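Local coordinates for protein possible prolidase (Bifidobacterium longum NCC2705, PDB 2P9B) that is a possible prolidase of the amidohydrolase family, thought to hydrolyse carbon-nitrogen bonds, although its substrate and exact reaction are not established, at residues L291-S296 and L338-G343; I74-H79 and A380-I385. All blocks are in the same frame, centred on the assembly; numbering follows the deposited sequence.

Contact 1. Residues L291-S296 and L338-G343; sequences LIPTLS and LMIGVG
Segments 291-296 and 338-343 run in nearly the same direction, 22° apart, and L291 forms a single parallel bridge with I340: L291 N donates to M339 O at 2.9 Å, and L291 O accepts from G341 N at the same 2.9 Å. Both bonds are close to straight. Beyond the bridge the backbones part, and a water joins them, accepting from T294 N and G343 N while lying 3.1 Å from G341 O.

I292 lays its two branches over the glycines, CD1 resting 3.7 Å from G341 CA and CG2 3.6 Å from G343 N. A CB on either glycine would clash with these methyl groups. P293 and I340 cross at about a right angle, with P293 CD 3.7 Å from I340 CG2, and A330 and A333 of helix 313-335 adjoin this pair. T294 OG1 stands between its own N and carbonyl carbon (chi1 72°) and bonds to P293 O from above the carbonyl plane. T294 CA makes a CA-H...O contact with G343 O at 3.2 Å, and CG2 lies alongside.

Strand 290-292 ends a run of parallel strands, and 338-343, though not a regular strand, takes the next, eighth place in the (beta/alpha)8 barrel of the amidohydrolases, beside the seventh strand.

Contact 2. Residues I74-H79 and A380-I385; sequences INAHTH and AVNASI
On the side of the strand turned away from N382, the carboxamide of N75 is held at both ends: its ND2 bonds to the hydroxyls of T356 and T344, and its OD1 accepts from H77 N at 3.0 Å. The last bond closes an Asx turn where strand 68-78, an inner strand of the TIM barrel, turns a corner into the His-X-His sequence of the amidohydrolases. The other side of the strand faces helix 371-385, and I74 and N382 slide past each other there in opposite directions. I74 CG2, anti to the backbone N, lies 3.7 Å from N382 CB. The other branch is fully extended (chi2 180°), which carries CD1 over the helix to 3.9 Å from A383 CB.

The amide of N382 lies close to the carbonyl of I74, the methyl group of A76 and the backbone N of V342. As modelled, N382 OD1 is 2.7 Å from I74 O, but the amide is probably turned over; with its nitrogen on that side a hydrogen bond may form, and its oxygen would face V342 N, where a weak one may form. An alanine at N382 would probably leave I74 O and V342 N without their amide neighbour and open a gap beside A76 CB, while the CB contact with I74 CG2 could remain.

Past the corner, H77 and H79 face a vacant point together with D345, consistent with an empty metal site. H79 NE2 lies in the plane of the H77 imidazole, at its edge, 3.9 Å from H77 NE2.

Overall arrangement
The centres of the two contacts lie 9 Å apart in the buried middle of the chain. Along the sequence contact 1 is nested within contact 2: 74-79 comes first, then 291-296, 338-343 and finally 380-385. Segment 338-343 touches both parts of contact 2, through a probable hydrogen bond from A76 N to V342 O (2.8 Å), through packing of G341 on N382 and through a close polar approach of V342 N to the N382 amide. Strand 290-292, segment 338-343 and strand 68-78 are therefore neighbours where the start and end of the barrel meet, with helix 371-385 outside. T294 of contact 1 touches the possible metal site holding H77 and H79, so both contacts border the probable active centre.

Contact 1. Residues L291-S296 and L338-G343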
loop_
_atom_site.group_PDB
_atom_site.type_symbol
_atom_site.label_atom_id
_atom_site.label_comp_id
_atom_site.label_asym_id
_atom_site.label_seq_id
_atom_site.Cartn_x
_atom_site.Cartn_y
_atom_site.Cartn_z
ATOM N N LEU A 291 4.131 7.631 -7.369
ATOM C CA LEU A 291 4.795 6.398 -7.778
ATOM C C LEU A 291 4.796 5.384 -6.634
ATOM O O LEU A 291 5.095 5.737 -5.496
ATOM C CB LEU A 291 6.238 6.700 -8.182
ATOM C CG LEU A 291 7.131 5.498 -8.502
ATOM C CD1 LEU A 291 6.640 4.799 -9.759
ATOM C CD2 LEU A 291 8.558 5.962 -8.688
ATOM N N ILE A 292 4.448 4.132 -6.938
ATOM C CA ILE A 292 4.455 3.049 -5.945
ATOM C C ILE A 292 5.405 2.006 -6.549
ATOM O O ILE A 292 4.971 1.090 -7.239
ATOM C CB ILE A 292 3.051 2.402 -5.765
ATOM C CG1 ILE A 292 1.983 3.482 -5.546
ATOM C CG2 ILE A 292 3.057 1.474 -4.536
ATOM C CD1 ILE A 292 2.148 4.264 -4.272
ATOM N N PRO A 293 6.718 2.137 -6.294
ATOM C CA PRO A 293 7.725 1.212 -6.831
ATOM C C PRO A 293 7.476 -0.284 -6.680
ATOM O O PRO A 293 7.818 -1.057 -7.573
ATOM C CB PRO A 293 9.011 1.646 -6.126
ATOM C CG PRO A 293 8.785 3.103 -5.868
ATOM C CD PRO A 293 7.349 3.116 -5.389
ATOM N N THR A 294 6.895 -0.691 -5.556
ATOM C CA THR A 294 6.639 -2.107 -5.291
ATOM C C THR A 294 7.895 -2.943 -5.553
ATOM O O THR A 294 7.849 -3.970 -6.232
ATOM C CB THR A 294 5.474 -2.655 -6.155
ATOM O OG1 THR A 294 5.896 -2.782 -7.516
ATOM C CG2 THR A 294 4.286 -1.709 -6.105
ATOM N N LEU A 295 9.016 -2.501 -4.990
ATOM C CA LEU A 295 10.279 -3.203 -5.171
ATOM C C LEU A 295 10.199 -4.645 -4.683
ATOM O O LEU A 295 10.851 -5.529 -5.233
ATOM C CB LEU A 295 11.407 -2.470 -4.442
ATOM C CG LEU A 295 11.658 -1.040 -4.937
ATOM C CD1 LEU A 295 12.829 -0.435 -4.183
ATOM C CD2 LEU A 295 11.941 -1.054 -6.432
ATOM N N SER A 296 9.398 -4.877 -3.651
ATOM C CA SER A 296 9.221 -6.220 -3.104
ATOM C C SER A 296 8.731 -7.227 -4.142
ATOM O O SER A 296 8.982 -8.428 -4.018
ATOM C CB SER A 296 8.217 -6.196 -1.949
ATOM O OG SER A 296 8.738 -5.541 -0.817
ATOM N N LEU A 338 9.322 13.591 -5.736
ATOM C CA LEU A 338 7.964 13.221 -6.116
ATOM C C LEU A 338 7.262 12.479 -4.979
ATOM O O LEU A 338 7.882 12.109 -3.982
ATOM C CB LEU A 338 7.981 12.323 -7.356
ATOM C CG LEU A 338 8.597 12.880 -8.644
ATOM C CD1 LEU A 338 8.553 11.801 -9.710
ATOM C CD2 LEU A 338 7.838 14.123 -9.102
HETATM N N MSE A 339 5.957 12.288 -5.137
HETATM C CA MSE A 339 5.161 11.565 -4.156
HETATM C C MSE A 339 5.420 10.081 -4.396
HETATM O O MSE A 339 5.083 9.555 -5.454
HETATM C CB MSE A 339 3.678 11.888 -4.348
HETATM C CG MSE A 339 3.271 13.292 -3.857
HETATM SE SE MSE A 339 3.414 13.616 -2.014
HETATM C CE MSE A 339 1.813 12.751 -1.470
ATOM N N ILE A 340 6.030 9.420 -3.417
ATOM C CA ILE A 340 6.362 8.003 -3.539
ATOM C C ILE A 340 5.780 7.231 -2.371
ATOM O O ILE A 340 6.053 7.550 -1.217
ATOM C CB ILE A 340 7.887 7.794 -3.539
ATOM C CG1 ILE A 340 8.514 8.640 -4.651
ATOM C CG2 ILE A 340 8.207 6.309 -3.701
ATOM C CD1 ILE A 340 10.025 8.644 -4.654
ATOM N N GLY A 341 5.003 6.200 -2.678
ATOM C CA GLY A 341 4.387 5.420 -1.623
ATOM C C GLY A 341 4.970 4.040 -1.425
ATOM O O GLY A 341 5.945 3.654 -2.064
ATOM N N VAL A 342 4.353 3.297 -0.515
ATOM C CA VAL A 342 4.777 1.944 -0.187
ATOM C C VAL A 342 3.666 0.956 -0.533
ATOM O O VAL A 342 2.547 1.047 -0.022
ATOM C CB VAL A 342 5.117 1.833 1.320
ATOM C CG1 VAL A 342 5.225 0.378 1.736
ATOM C CG2 VAL A 342 6.428 2.556 1.605
ATOM N N GLY A 343 3.991 0.022 -1.418
ATOM C CA GLY A 343 3.052 -1.004 -1.839
ATOM C C GLY A 343 3.941 -2.191 -2.145
ATOM O O GLY A 343 5.118 -1.993 -2.435
HETATM O O HOH W 1 6.496 0.747 -2.898
#

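Contact 2. Residues I74-H79 and A380-I385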
loop_
_atom_site.group_PDB
_atom_site.type_symbol
_atom_site.label_atom_id
_atom_site.label_comp_id
_atom_site.label_asym_id
_atom_site.label_seq_id
_atom_site.Cartn_x
_atom_site.Cartn_y
_atom_site.Cartn_z
ATOM N N ILE A 74 0.639 1.403 6.004
ATOM C CA ILE A 74 -0.343 1.389 4.926
ATOM C C ILE A 74 0.321 0.716 3.738
ATOM O O ILE A 74 1.482 0.993 3.441
ATOM C CB ILE A 74 -0.760 2.837 4.536
ATOM C CG1 ILE A 74 -1.426 3.512 5.740
ATOM C CG2 ILE A 74 -1.705 2.811 3.333
ATOM C CD1 ILE A 74 -1.874 4.944 5.495
ATOM N N ASN A 75 -0.400 -0.187 3.073
ATOM C CA ASN A 75 0.145 -0.865 1.898
ATOM C C ASN A 75 -0.741 -0.478 0.721
ATOM O O ASN A 75 -1.905 -0.859 0.661
ATOM C CB ASN A 75 0.141 -2.386 2.082
ATOM C CG ASN A 75 0.939 -3.096 1.000
ATOM O OD1 ASN A 75 0.904 -2.700 -0.163
ATOM N ND2 ASN A 75 1.662 -4.144 1.381
ATOM N N ALA A 76 -0.193 0.292 -0.215
ATOM C CA ALA A 76 -0.974 0.768 -1.356
ATOM C C ALA A 76 -1.140 -0.196 -2.519
ATOM O O ALA A 76 -1.744 0.156 -3.534
ATOM C CB ALA A 76 -0.383 2.082 -1.867
ATOM N N HIS A 77 -0.619 -1.409 -2.389
ATOM C CA HIS A 77 -0.746 -2.362 -3.484
ATOM C C HIS A 77 -0.810 -3.791 -2.959
ATOM O O HIS A 77 0.216 -4.410 -2.697
ATOM C CB HIS A 77 0.431 -2.190 -4.450
ATOM C CG HIS A 77 0.270 -2.935 -5.737
ATOM N ND1 HIS A 77 0.933 -2.577 -6.892
ATOM C CD2 HIS A 77 -0.478 -4.018 -6.053
ATOM C CE1 HIS A 77 0.598 -3.406 -7.863
ATOM N NE2 HIS A 77 -0.256 -4.290 -7.382
ATOM N N THR A 78 -2.028 -4.301 -2.809
ATOM C CA THR A 78 -2.241 -5.649 -2.295
ATOM C C THR A 78 -3.255 -6.450 -3.114
ATOM O O THR A 78 -3.930 -5.913 -3.990
ATOM C CB THR A 78 -2.757 -5.604 -0.833
ATOM O OG1 THR A 78 -4.036 -4.948 -0.791
ATOM C CG2 THR A 78 -1.779 -4.824 0.055
ATOM N N HIS A 79 -3.322 -7.745 -2.817
ATOM C CA HIS A 79 -4.270 -8.684 -3.418
ATOM C C HIS A 79 -4.656 -9.560 -2.235
ATOM O O HIS A 79 -3.795 -9.919 -1.439
ATOM C CB HIS A 79 -3.608 -9.554 -4.492
ATOM C CG HIS A 79 -3.151 -8.791 -5.695
ATOM N ND1 HIS A 79 -4.024 -8.314 -6.651
ATOM C CD2 HIS A 79 -1.916 -8.397 -6.082
ATOM C CE1 HIS A 79 -3.343 -7.660 -7.576
ATOM N NE2 HIS A 79 -2.063 -7.695 -7.254
ATOM N N ALA A 380 2.174 8.757 6.341
ATOM C CA ALA A 380 1.627 10.026 5.882
ATOM C C ALA A 380 1.495 10.134 4.363
ATOM O O ALA A 380 0.436 10.507 3.862
ATOM C CB ALA A 380 2.479 11.175 6.413
ATOM N N VAL A 381 2.561 9.814 3.628
ATOM C CA VAL A 381 2.496 9.921 2.175
ATOM C C VAL A 381 1.481 8.942 1.587
ATOM O O VAL A 381 0.658 9.335 0.765
ATOM C CB VAL A 381 3.880 9.701 1.503
ATOM C CG1 VAL A 381 3.756 9.912 0.000
ATOM C CG2 VAL A 381 4.913 10.664 2.090
ATOM N N ASN A 382 1.532 7.679 2.009
ATOM C CA ASN A 382 0.577 6.673 1.530
ATOM C C ASN A 382 -0.856 7.152 1.805
ATOM O O ASN A 382 -1.742 6.990 0.968
ATOM C CB ASN A 382 0.799 5.323 2.243
ATOM C CG ASN A 382 1.557 4.295 1.388
ATOM O OD1 ASN A 382 1.838 3.176 1.850
ATOM N ND2 ASN A 382 1.877 4.656 0.155
ATOM N N ALA A 383 -1.080 7.736 2.981
ATOM C CA ALA A 383 -2.409 8.222 3.343
ATOM C C ALA A 383 -2.875 9.286 2.355
ATOM O O ALA A 383 -4.014 9.253 1.893
ATOM C CB ALA A 383 -2.404 8.785 4.768
ATOM N N SER A 384 -1.993 10.228 2.028
ATOM C CA SER A 384 -2.348 11.281 1.081
ATOM C C SER A 384 -2.595 10.679 -0.296
ATOM O O SER A 384 -3.564 11.016 -0.973
ATOM C CB SER A 384 -1.229 12.327 0.983
ATOM O OG SER A 384 -1.077 13.026 2.203
ATOM N N ILE A 385 -1.719 9.773 -0.706
ATOM C CA ILE A 385 -1.854 9.143 -2.007
ATOM C C ILE A 385 -3.189 8.417 -2.142
ATOM O O ILE A 385 -3.851 8.525 -3.170
ATOM C CB ILE A 385 -0.697 8.152 -2.262
ATOM C CG1 ILE A 385 0.622 8.924 -2.365
ATOM C CG2 ILE A 385 -0.957 7.353 -3.531
ATOM C CD1 ILE A 385 1.844 8.043 -2.471
#